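Local coordinates for SH3 domain-containing protein (Dictyostelium discoideum, PDB 4NQI) that drives membrane remodelling through its N-terminal inverse BAR (I-BAR) domain in osmoregulation, phagocytosis and cytokinesis, and probably binds phosphatidylinositol lipids, at the interface of chains A and B. Coordinates in Å, arbitrary orientation; residue numbers count along the deposited sequence, not the author numbering. Chains: chain A/B, SH3 domain-containing protein.

The interface of chains A and B. Residues chain A 52, 55-56, 59, 89, 92; chain B 41-42, 44-45, 48-49.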
# COMPACT_ATOMS: atom_id res chain seq x y z
N LEU A 52 4.90 -6.34 5.25
CA LEU A 52 3.59 -6.30 4.60
C LEU A 52 3.64 -7.04 3.26
O LEU A 52 2.72 -7.79 2.93
CB LEU A 52 3.14 -4.85 4.37
CG LEU A 52 1.78 -4.70 3.68
CD1 LEU A 52 0.70 -5.41 4.48
CD2 LEU A 52 1.43 -3.24 3.47
N ALA A 55 3.68 -10.82 3.95
CA ALA A 55 2.37 -11.27 4.40
C ALA A 55 1.41 -11.34 3.21
O ALA A 55 0.53 -12.20 3.16
CB ALA A 55 1.82 -10.35 5.47
N GLY A 56 1.58 -10.42 2.26
CA GLY A 56 0.78 -10.41 1.05
C GLY A 56 1.01 -11.63 0.19
O GLY A 56 0.05 -12.19 -0.37
N LEU A 59 -0.90 -14.47 1.56
CA LEU A 59 -2.31 -14.29 1.21
C LEU A 59 -2.60 -14.74 -0.21
O LEU A 59 -3.57 -15.46 -0.46
CB LEU A 59 -2.72 -12.82 1.40
CG LEU A 59 -4.15 -12.43 1.05
CD1 LEU A 59 -5.14 -13.27 1.84
CD2 LEU A 59 -4.39 -10.95 1.32
N GLU A 89 2.50 -7.13 -4.57
CA GLU A 89 3.26 -7.21 -3.33
C GLU A 89 4.76 -7.37 -3.60
O GLU A 89 5.59 -6.98 -2.77
CB GLU A 89 2.73 -8.33 -2.43
CG GLU A 89 1.33 -8.07 -1.88
CD GLU A 89 1.21 -6.74 -1.15
OE1 GLU A 89 2.21 -6.29 -0.53
OE2 GLU A 89 0.12 -6.14 -1.18
N ARG A 92 5.72 -3.86 -4.22
CA ARG A 92 5.84 -3.13 -2.96
C ARG A 92 7.25 -3.33 -2.40
O ARG A 92 7.82 -2.40 -1.84
CB ARG A 92 4.80 -3.57 -1.93
CG ARG A 92 4.77 -2.67 -0.69
CD ARG A 92 3.95 -3.25 0.46
NE ARG A 92 2.61 -3.66 0.04
CZ ARG A 92 1.59 -2.82 -0.15
NH1 ARG A 92 1.76 -1.52 0.02
NH2 ARG A 92 0.41 -3.29 -0.52
N ALA B 41 -4.58 -15.68 6.77
CA ALA B 41 -3.62 -14.96 5.95
C ALA B 41 -4.00 -13.49 5.81
O ALA B 41 -3.15 -12.60 5.92
CB ALA B 41 -3.49 -15.61 4.59
N ALA B 42 -5.29 -13.23 5.57
CA ALA B 42 -5.78 -11.86 5.44
C ALA B 42 -5.68 -11.10 6.77
O ALA B 42 -5.41 -9.90 6.78
CB ALA B 42 -7.21 -11.85 4.93
N LYS B 44 -3.42 -11.50 9.14
CA LYS B 44 -2.01 -11.15 9.31
C LYS B 44 -1.63 -9.97 8.43
O LYS B 44 -0.91 -9.06 8.86
CB LYS B 44 -1.14 -12.36 8.96
CG LYS B 44 0.34 -12.06 8.81
N TYR B 45 -2.10 -9.99 7.18
CA TYR B 45 -1.86 -8.92 6.23
C TYR B 45 -2.38 -7.60 6.77
O TYR B 45 -1.70 -6.57 6.69
CB TYR B 45 -2.53 -9.24 4.89
CG TYR B 45 -2.27 -8.23 3.79
CD1 TYR B 45 -1.12 -8.30 3.02
CD2 TYR B 45 -3.18 -7.23 3.51
CE1 TYR B 45 -0.88 -7.39 2.00
CE2 TYR B 45 -2.95 -6.31 2.50
CZ TYR B 45 -1.80 -6.39 1.75
OH TYR B 45 -1.56 -5.49 0.75
N GLN B 48 -0.11 -6.26 9.57
CA GLN B 48 1.11 -5.67 9.03
C GLN B 48 0.85 -4.32 8.37
O GLN B 48 1.72 -3.44 8.39
CB GLN B 48 1.78 -6.63 8.03
CG GLN B 48 2.32 -7.91 8.67
CD GLN B 48 3.34 -7.64 9.77
OE1 GLN B 48 4.02 -6.62 9.78
NE2 GLN B 48 3.44 -8.58 10.71
N ALA B 49 -0.34 -4.15 7.81
CA ALA B 49 -0.73 -2.89 7.19
C ALA B 49 -0.83 -1.78 8.24
O ALA B 49 -0.38 -0.66 8.01
CB ALA B 49 -2.05 -3.04 6.45
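A:Glu89 OE2, a carboxylate oxygen, is gripped by two donors, one from each chain. Across the interface the phenol of B:Tyr45 donates from OH to A:Glu89 OE2 at 2.6 Å, arriving from above the carboxylate plane. The two side chains meet tip to tip, carboxylate and ring turned 84° apart. Within chain A, A:Arg92 NH2 takes the syn lone pair of the same A:Glu89 OE2 at 2.9 Å. A:Arg92 NE reaches the syn lone pair of A:Glu89 OE1 at 2.7 Å in a salt bridge. This side-on, nearly coplanar and nearly straight pairing fixes the carboxylate's rotation, and the neighbouring guanidinium is likely to keep it ionised. A:Leu52 CD2 lies over the centre of the guanidinium, so one leucine packs on both the arginine and, by its other methyl, the tyrosine.

The ring of B:Tyr45 is sent across to chain A because CG stands anti to the backbone N (chi1 -177°). A:Leu52, crossing it obliquely, sets CD1 over one face of the B:Tyr45 ring, 3.7 Å from its centroid, in a CH-pi contact; A:Leu59 CD2 sits farther away over the opposite face, offset toward the rim. Along the ring edge runs the backbone of A:Ala55 and A:Gly56, and with no side chain at the glycine, CD1 of B:Tyr45 comes to 3.4 Å from A:Gly56 CA. Around this insertion, A:Ala55 CB rests against CG of B:Gln48 and CG of B:Lys44, whose side chain is modelled only in part, and A:Leu59 CD1 against B:Ala42. An alanine in place of A:Glu89 would remove the acceptor for the phenol and would probably leave both B:Tyr45 OH and the A:Arg92 guanidinium less firmly placed.

Helix 15-64 of each chain thus packs against its counterpart, with helix 72-140 supplying the polar anchor. Repeated by the two-fold axis, the contact helps hold together the elongated helical I-BAR dimer, the form in which this family shapes membranes.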